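Local coordinates for pmbA-related protein (Thermotoga maritima, PDB 1VL4), which is probably a metallopeptidase of the U62 family, related to PmbA, a putative modulator of DNA gyrase, at residues Arg114-Thr118 with Leu285-Pro289; Asp172-Gln176 with Ser294-Asp298; Met248-Ile252 with His431-Pro435. One frame throughout, in Å; residues are numbered along the deposited sequence.

Contact 1 (Arg114-Thr118 with Leu285-Pro289); sequences REMET and LPYHP
Met116 packs against both Pro286 and Tyr287 and makes the central apolar contact of this pairing. Its methyl CE comes to 3.7 Å from Pro286 CB, the two side chains crossing at about a right angle, while nearer the backbone CB packs obliquely against the Tyr287 ring, 3.8 Å from CD1. The sulfur SD stands 5.3 Å from the centroid of that ring and 64° off its normal, an oblique Met-aromatic contact. A bend at chi3 (72°) turns the Met116 methyl back onto the proline. Thr118 CG2 touches the ring edge at CD1, and farther along it Glu117 O lies 3.7 Å from CE1. At the other end the extended chain of Arg114 brings CD to 4.0 Å from Pro286 CG.

Outside partners hold the two ends of 114-118 and the proline backbone. The Arg114 guanidinium passes beside the proline to a salt bridge with Glu306, a residue the Pro286 ring also touches, and Thr118 OG1 bonds to Gln176 O on the neighbouring strand 172-188. Pro286 in turn pairs through its backbone with Thr295. Two irregular chain segments, one leading to helix 128-143 and the other following strand 282-285, are thus joined by dispersion and sulfur-aromatic contacts, with the polar ends of Arg114 and Thr118 committed to partners elsewhere; shape, rather than directional bonding, sets the fit between them.

Contact 2 (Asp172-Gln176 with Ser294-Asp298); sequences DVESQ and STPFD
Thr295, the first residue of 294-298 to meet the strand, only skirts Ser175, and its hydroxyl serves its own segment: OG1 donates to Phe297 O over 3.0 Å, in the carbonyl plane and on a lone pair, with a C=O...donor angle of 136°. This bond closes the backbone around Pro296 and ties the threonine to the residue that carries the aromatic ring.

Pro296 then turns its ring to the strand. Ser175 OG, anti to the backbone N (chi1 173°), extends to within 3.4 Å of Pro296 CD and lies alongside the pyrrolidine. From another direction Met116 also touches this proline.

Phe297 follows and makes the main apolar contact. Val173 CG2 sits squarely over one face of its ring, 3.6 Å from the centroid and just 4° off the normal, a CH-pi contact centred on the aromatic system. Val173 CB packs over the same face near CE2, the valine and phenylalanine approaching from opposite directions. At the rim, Glu174 O lies near the ring plane, 3.7 Å from CE2, and Ser175 CB reaches the same carbon obliquely at 3.6 Å. Tyr113 touches both Val173 and Phe297, and Ile165 of the adjacent strand 148-167 adds another contact to the ring.

Val173 and Ser175, alternate residues of strand 172-188, point to the loop, whereas Glu174 between them points away. This is the side-chain alternation of a beta strand, here in a long-stranded antiparallel sheet whose one face receives an aromatic residue from a loop of the C-terminal family region.

Contact 3 (Met248-Ile252 with His431-Pro435); sequences MEMFI and HTIAP
Met248 and Thr432 bury the most surface here, their side chains sliding past each other in opposite directions. The methionine side chain runs along the strand: CB faces Thr432 CG2, and SD reaches Ala434 CB at 3.6 Å. A bend at chi3 (73°) then brings the terminal methyl CE to 3.7 Å from Ile433 O, close to Thr432 CB as well. An alanine in place of Met248 would probably leave Ala434 CB and the carbonyl of Ile433 without their sulfur and methyl neighbours, opening a gap between the turn and the strand.

Thr432 has two differently used branches. CG2, anti to its own carbonyl carbon, is packed by Met248 CB, by Glu249 CG at 4.0 Å and, more distantly, by Ile252 CD1. OG1 accepts a hydrogen bond from a water over 2.9 Å and is also bonded to Leu245 O of helix 241-247. The contact thus sets the 3-10 turn that follows this helix against strand 432-434 of a mixed sheet, in which Ile433 pairs with strand 345-348.

Glu249 adds both direct contacts and a link through that water. The chain bends at chi2 (-139°), and OE2 receives a weak hydrogen bond from the water, which itself accepts one from His431 N at 2.8 Å; a single solvent molecule therefore bridges carboxylate, backbone amide and threonine hydroxyl. The carboxylate and imidazole planes are nearly coplanar, 11° apart, and OE2 meets the ring at its edge, 3.9 Å from CD2. OE2 is 5.1 Å from His431 NE2, too far for a direct salt bridge; a protonated imidazole would probably feel only a weak longer-range attraction.

Contacts 1 and 2 are close neighbours, their centres about 10 Å apart, and share the loop that follows strand 282-285. Residues 285-289 and 294-298 of that loop engage 114-118 and strand 172-188 respectively. Two probable hydrogen bonds stitch the contacts together: the bond from Thr118 OG1 to Gln176 O spans 2.6 Å, and a second tie, within the loop, joins His288 N and Ser294 OG (3.1 Å). Contact 3 lies deeper, its centre about 18 Å from that of contact 1; His288 CB meets Ile433 CD1 at 3.9 Å. Contacts 2 and 3 do not touch, with nearest atoms about 7 Å apart. The loop thus links the long antiparallel sheet to the mixed sheet carrying strand 432-434.

Contact 1 (Arg114-Thr118 with Leu285-Pro289)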
loop_
_atom_site.group_PDB
_atom_site.type_symbol
_atom_site.label_atom_id
_atom_site.label_comp_id
_atom_site.label_asym_id
_atom_site.label_seq_id
_atom_site.Cartn_x
_atom_site.Cartn_y
_atom_site.Cartn_z
ATOM N N ARG A 114 14.208 -28.435 -7.193
ATOM C CA ARG A 114 15.465 -27.956 -7.785
ATOM C C ARG A 114 16.319 -27.360 -6.684
ATOM O O ARG A 114 15.868 -26.533 -5.910
ATOM C CB ARG A 114 15.202 -26.871 -8.818
ATOM C CG ARG A 114 14.451 -27.315 -10.052
ATOM C CD ARG A 114 14.515 -26.206 -11.175
ATOM N NE ARG A 114 14.115 -26.798 -12.480
ATOM C CZ ARG A 114 14.412 -26.293 -13.670
ATOM N NH1 ARG A 114 15.098 -25.167 -13.768
ATOM N NH2 ARG A 114 13.989 -26.904 -14.768
ATOM N N GLU A 115 17.576 -27.742 -6.677
ATOM C CA GLU A 115 18.623 -27.139 -5.827
ATOM C C GLU A 115 19.104 -25.831 -6.425
ATOM O O GLU A 115 19.534 -25.812 -7.575
ATOM C CB GLU A 115 19.765 -28.113 -5.698
ATOM C CG GLU A 115 21.105 -27.601 -5.086
ATOM C CD GLU A 115 20.959 -27.025 -3.682
ATOM O OE1 GLU A 115 20.008 -27.433 -2.952
ATOM O OE2 GLU A 115 21.812 -26.172 -3.310
ATOM N N MET A 116 19.062 -24.754 -5.635
ATOM C CA MET A 116 19.437 -23.420 -6.122
ATOM C C MET A 116 20.112 -22.608 -5.003
ATOM O O MET A 116 19.746 -22.747 -3.817
ATOM C CB MET A 116 18.243 -22.695 -6.732
ATOM C CG MET A 116 17.079 -22.605 -5.847
ATOM S SD MET A 116 15.629 -21.714 -6.459
ATOM C CE MET A 116 15.004 -22.864 -7.691
ATOM N N GLU A 117 21.103 -21.797 -5.385
ATOM C CA GLU A 117 21.912 -21.030 -4.439
ATOM C C GLU A 117 21.275 -19.668 -4.210
ATOM O O GLU A 117 21.698 -18.680 -4.755
ATOM C CB GLU A 117 23.420 -20.937 -4.848
ATOM C CG GLU A 117 24.252 -20.583 -3.582
ATOM C CD GLU A 117 25.725 -20.198 -3.794
ATOM O OE1 GLU A 117 26.087 -19.609 -4.843
ATOM O OE2 GLU A 117 26.499 -20.452 -2.844
ATOM N N THR A 118 20.211 -19.659 -3.423
ATOM C CA THR A 118 19.430 -18.473 -3.147
ATOM C C THR A 118 19.932 -17.802 -1.873
ATOM O O THR A 118 19.601 -16.670 -1.633
ATOM C CB THR A 118 17.925 -18.818 -3.003
ATOM O OG1 THR A 118 17.752 -19.915 -2.077
ATOM C CG2 THR A 118 17.358 -19.243 -4.350
ATOM N N LEU A 285 11.004 -18.860 -14.965
ATOM C CA LEU A 285 12.226 -19.492 -14.477
ATOM C C LEU A 285 12.188 -19.560 -12.952
ATOM O O LEU A 285 11.948 -18.550 -12.306
ATOM C CB LEU A 285 13.439 -18.656 -14.886
ATOM C CG LEU A 285 14.319 -19.051 -16.034
ATOM C CD1 LEU A 285 13.590 -19.458 -17.314
ATOM C CD2 LEU A 285 15.302 -17.930 -16.248
ATOM N N PRO A 286 12.445 -20.751 -12.353
ATOM C CA PRO A 286 12.546 -20.821 -10.861
ATOM C C PRO A 286 13.685 -19.987 -10.253
ATOM O O PRO A 286 13.626 -19.579 -9.106
ATOM C CB PRO A 286 12.806 -22.309 -10.606
ATOM C CG PRO A 286 12.259 -23.014 -11.859
ATOM C CD PRO A 286 12.508 -22.078 -12.996
ATOM N N TYR A 287 14.750 -19.837 -11.015
ATOM C CA TYR A 287 15.952 -19.240 -10.506
ATOM C C TYR A 287 16.703 -18.436 -11.535
ATOM O O TYR A 287 16.831 -18.844 -12.671
ATOM C CB TYR A 287 16.855 -20.295 -9.927
ATOM C CG TYR A 287 18.237 -19.838 -9.555
ATOM C CD1 TYR A 287 18.527 -19.289 -8.288
ATOM C CD2 TYR A 287 19.284 -20.037 -10.443
ATOM C CE1 TYR A 287 19.831 -18.881 -7.965
ATOM C CE2 TYR A 287 20.561 -19.604 -10.146
ATOM C CZ TYR A 287 20.833 -19.054 -8.901
ATOM O OH TYR A 287 22.133 -18.748 -8.653
ATOM N N HIS A 288 17.204 -17.287 -11.073
ATOM C CA HIS A 288 18.252 -16.524 -11.718
ATOM C C HIS A 288 19.121 -15.948 -10.573
ATOM O O HIS A 288 18.598 -15.546 -9.536
ATOM C CB HIS A 288 17.630 -15.395 -12.547
ATOM C CG HIS A 288 18.636 -14.604 -13.327
ATOM N ND1 HIS A 288 19.531 -13.731 -12.729
ATOM C CD2 HIS A 288 18.905 -14.571 -14.653
ATOM C CE1 HIS A 288 20.275 -13.166 -13.665
ATOM N NE2 HIS A 288 19.899 -13.639 -14.840
ATOM N N PRO A 289 20.434 -15.936 -10.740
ATOM C CA PRO A 289 21.331 -15.458 -9.702
ATOM C C PRO A 289 21.005 -14.111 -9.078
ATOM O O PRO A 289 21.202 -13.965 -7.894
ATOM C CB PRO A 289 22.684 -15.377 -10.425
ATOM C CG PRO A 289 22.581 -16.403 -11.493
ATOM C CD PRO A 289 21.167 -16.448 -11.914
#

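Contact 2 (Asp172-Gln176 with Ser294-Asp298)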
loop_
_atom_site.group_PDB
_atom_site.type_symbol
_atom_site.label_atom_id
_atom_site.label_comp_id
_atom_site.label_asym_id
_atom_site.label_seq_id
_atom_site.Cartn_x
_atom_site.Cartn_y
_atom_site.Cartn_z
ATOM N N ASP A 172 7.324 -31.351 3.854
ATOM C CA ASP A 172 8.282 -30.731 4.750
ATOM C C ASP A 172 9.444 -30.078 3.954
ATOM O O ASP A 172 10.410 -30.736 3.553
ATOM C CB ASP A 172 8.816 -31.743 5.742
ATOM C CG ASP A 172 9.576 -31.061 6.898
ATOM O OD1 ASP A 172 9.681 -29.808 6.891
ATOM O OD2 ASP A 172 9.997 -31.765 7.824
ATOM N N VAL A 173 9.313 -28.790 3.689
ATOM C CA VAL A 173 10.234 -28.091 2.778
ATOM C C VAL A 173 10.699 -26.820 3.448
ATOM O O VAL A 173 9.990 -26.268 4.272
ATOM C CB VAL A 173 9.557 -27.811 1.333
ATOM C CG1 VAL A 173 9.335 -29.117 0.604
ATOM C CG2 VAL A 173 8.278 -27.010 1.399
ATOM N N GLU A 174 11.922 -26.399 3.150
ATOM C CA GLU A 174 12.510 -25.215 3.787
ATOM C C GLU A 174 13.400 -24.601 2.739
ATOM O O GLU A 174 13.967 -25.318 1.936
ATOM C CB GLU A 174 13.308 -25.593 5.045
ATOM C CG GLU A 174 14.065 -24.440 5.713
ATOM C CD GLU A 174 15.521 -24.234 5.214
ATOM O OE1 GLU A 174 16.119 -25.171 4.632
ATOM O OE2 GLU A 174 16.084 -23.121 5.427
ATOM N N SER A 175 13.447 -23.287 2.677
ATOM C CA SER A 175 14.405 -22.593 1.801
ATOM C C SER A 175 14.827 -21.280 2.456
ATOM O O SER A 175 14.080 -20.699 3.230
ATOM C CB SER A 175 13.707 -22.318 0.465
ATOM O OG SER A 175 14.475 -21.511 -0.405
ATOM N N GLN A 176 16.055 -20.839 2.221
ATOM C CA GLN A 176 16.461 -19.547 2.677
ATOM C C GLN A 176 16.973 -18.817 1.491
ATOM O O GLN A 176 17.461 -19.448 0.509
ATOM C CB GLN A 176 17.594 -19.582 3.688
ATOM C CG GLN A 176 17.392 -20.286 4.911
ATOM C CD GLN A 176 18.553 -19.993 5.808
ATOM O OE1 GLN A 176 18.656 -18.905 6.377
ATOM N NE2 GLN A 176 19.484 -20.922 5.857
ATOM N N SER A 294 13.628 -15.861 -6.479
ATOM C CA SER A 294 13.933 -17.244 -6.847
ATOM C C SER A 294 13.689 -18.157 -5.655
ATOM O O SER A 294 14.023 -17.792 -4.537
ATOM C CB SER A 294 15.349 -17.376 -7.356
ATOM O OG SER A 294 15.602 -16.588 -8.547
ATOM N N THR A 295 13.026 -19.297 -5.887
ATOM C CA THR A 295 12.642 -20.199 -4.820
ATOM C C THR A 295 12.356 -21.548 -5.448
ATOM O O THR A 295 11.922 -21.589 -6.579
ATOM C CB THR A 295 11.387 -19.698 -4.066
ATOM O OG1 THR A 295 11.031 -20.632 -3.017
ATOM C CG2 THR A 295 10.187 -19.480 -5.010
ATOM N N PRO A 296 12.677 -22.631 -4.748
ATOM C CA PRO A 296 12.400 -23.989 -5.198
ATOM C C PRO A 296 10.966 -24.458 -4.996
ATOM O O PRO A 296 10.615 -25.508 -5.494
ATOM C CB PRO A 296 13.385 -24.821 -4.379
ATOM C CG PRO A 296 13.622 -24.043 -3.206
ATOM C CD PRO A 296 13.503 -22.622 -3.518
ATOM N N PHE A 297 10.129 -23.696 -4.270
ATOM C CA PHE A 297 8.744 -24.101 -4.075
ATOM C C PHE A 297 7.877 -22.927 -3.918
ATOM O O PHE A 297 8.335 -21.820 -3.485
ATOM C CB PHE A 297 8.609 -25.149 -2.936
ATOM C CG PHE A 297 9.156 -24.671 -1.590
ATOM C CD1 PHE A 297 8.393 -23.842 -0.780
ATOM C CD2 PHE A 297 10.412 -25.053 -1.170
ATOM C CE1 PHE A 297 8.848 -23.429 0.443
ATOM C CE2 PHE A 297 10.915 -24.628 0.028
ATOM C CZ PHE A 297 10.156 -23.811 0.844
ATOM N N ASP A 298 6.621 -23.116 -4.335
ATOM C CA ASP A 298 5.595 -22.096 -4.149
ATOM C C ASP A 298 5.003 -22.092 -2.703
ATOM O O ASP A 298 5.490 -22.803 -1.819
ATOM C CB ASP A 298 4.538 -22.182 -5.302
ATOM C CG ASP A 298 3.625 -23.371 -5.196
ATOM O OD1 ASP A 298 3.616 -24.011 -4.123
ATOM O OD2 ASP A 298 2.874 -23.633 -6.175
#

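Contact 3 (Met248-Ile252 with His431-Pro435)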
loop_
_atom_site.group_PDB
_atom_site.type_symbol
_atom_site.label_atom_id
_atom_site.label_comp_id
_atom_site.label_asym_id
_atom_site.label_seq_id
_atom_site.Cartn_x
_atom_site.Cartn_y
_atom_site.Cartn_z
ATOM N N MET A 248 6.179 -5.308 -18.703
ATOM C CA MET A 248 5.920 -6.747 -18.696
ATOM C C MET A 248 5.098 -7.192 -17.490
ATOM O O MET A 248 4.531 -8.276 -17.494
ATOM C CB MET A 248 7.235 -7.548 -18.586
ATOM C CG MET A 248 7.978 -7.734 -19.834
ATOM S SD MET A 248 9.587 -8.436 -19.377
ATOM C CE MET A 248 9.264 -10.117 -18.913
ATOM N N GLU A 249 5.176 -6.453 -16.397
ATOM C CA GLU A 249 4.400 -6.803 -15.225
ATOM C C GLU A 249 2.922 -6.901 -15.507
ATOM O O GLU A 249 2.220 -7.671 -14.833
ATOM C CB GLU A 249 4.643 -5.792 -14.102
ATOM C CG GLU A 249 6.124 -5.851 -13.725
ATOM C CD GLU A 249 6.315 -5.778 -12.275
ATOM O OE1 GLU A 249 6.234 -4.639 -11.770
ATOM O OE2 GLU A 249 6.501 -6.863 -11.656
ATOM N N MET A 250 2.439 -6.153 -16.501
ATOM C CA MET A 250 1.005 -6.227 -16.829
ATOM C C MET A 250 0.612 -7.552 -17.515
ATOM O O MET A 250 -0.566 -7.871 -17.672
ATOM C CB MET A 250 0.593 -5.000 -17.618
ATOM C CG MET A 250 0.794 -5.072 -19.138
ATOM S SD MET A 250 0.169 -3.541 -19.897
ATOM C CE MET A 250 -1.617 -3.740 -19.801
ATOM N N PHE A 251 1.608 -8.350 -17.884
ATOM C CA PHE A 251 1.356 -9.667 -18.451
ATOM C C PHE A 251 1.028 -10.690 -17.354
ATOM O O PHE A 251 0.408 -11.713 -17.596
ATOM C CB PHE A 251 2.602 -10.098 -19.213
ATOM C CG PHE A 251 2.392 -11.263 -20.143
ATOM C CD1 PHE A 251 1.394 -11.242 -21.095
ATOM C CD2 PHE A 251 3.206 -12.371 -20.063
ATOM C CE1 PHE A 251 1.211 -12.345 -21.958
ATOM C CE2 PHE A 251 3.052 -13.445 -20.917
ATOM C CZ PHE A 251 2.062 -13.433 -21.873
ATOM N N ILE A 252 1.440 -10.400 -16.139
ATOM C CA ILE A 252 1.396 -11.403 -15.067
ATOM C C ILE A 252 -0.059 -11.821 -14.696
ATOM O O ILE A 252 -0.364 -13.017 -14.716
ATOM C CB ILE A 252 2.247 -10.956 -13.868
ATOM C CG1 ILE A 252 3.742 -11.103 -14.204
ATOM C CG2 ILE A 252 1.848 -11.746 -12.601
ATOM C CD1 ILE A 252 4.717 -10.514 -13.120
ATOM N N HIS A 431 10.507 -9.335 -10.425
ATOM C CA HIS A 431 9.803 -10.515 -10.886
ATOM C C HIS A 431 9.888 -10.699 -12.410
ATOM O O HIS A 431 9.317 -11.622 -12.957
ATOM C CB HIS A 431 8.337 -10.419 -10.443
ATOM C CG HIS A 431 8.168 -9.949 -9.024
ATOM N ND1 HIS A 431 8.360 -10.779 -7.933
ATOM C CD2 HIS A 431 7.878 -8.722 -8.518
ATOM C CE1 HIS A 431 8.168 -10.089 -6.820
ATOM N NE2 HIS A 431 7.882 -8.835 -7.143
ATOM N N THR A 432 10.560 -9.779 -13.083
ATOM C CA THR A 432 10.706 -9.787 -14.529
ATOM C C THR A 432 12.183 -9.640 -14.879
ATOM O O THR A 432 13.002 -9.116 -14.107
ATOM C CB THR A 432 9.874 -8.677 -15.201
ATOM O OG1 THR A 432 10.214 -7.407 -14.659
ATOM C CG2 THR A 432 8.384 -8.884 -15.011
ATOM N N ILE A 433 12.536 -10.181 -16.042
ATOM C CA ILE A 433 13.869 -10.138 -16.607
ATOM C C ILE A 433 13.742 -9.966 -18.094
ATOM O O ILE A 433 12.939 -10.665 -18.718
ATOM C CB ILE A 433 14.549 -11.465 -16.386
ATOM C CG1 ILE A 433 14.611 -11.773 -14.864
ATOM C CG2 ILE A 433 15.902 -11.511 -17.104
ATOM C CD1 ILE A 433 15.319 -13.084 -14.591
ATOM N N ALA A 434 14.515 -9.059 -18.672
ATOM C CA ALA A 434 14.321 -8.737 -20.080
ATOM C C ALA A 434 15.455 -7.971 -20.671
ATOM O O ALA A 434 16.093 -7.208 -19.975
ATOM C CB ALA A 434 13.014 -7.929 -20.291
ATOM N N PRO A 435 15.639 -8.129 -21.998
ATOM C CA PRO A 435 16.484 -7.242 -22.797
ATOM C C PRO A 435 15.670 -6.113 -23.395
ATOM O O PRO A 435 14.488 -5.990 -23.127
ATOM C CB PRO A 435 16.991 -8.177 -23.881
ATOM C CG PRO A 435 15.792 -9.031 -24.162
ATOM C CD PRO A 435 15.061 -9.189 -22.841
HETATM O O HOH W 1 9.544 -7.074 -11.842
#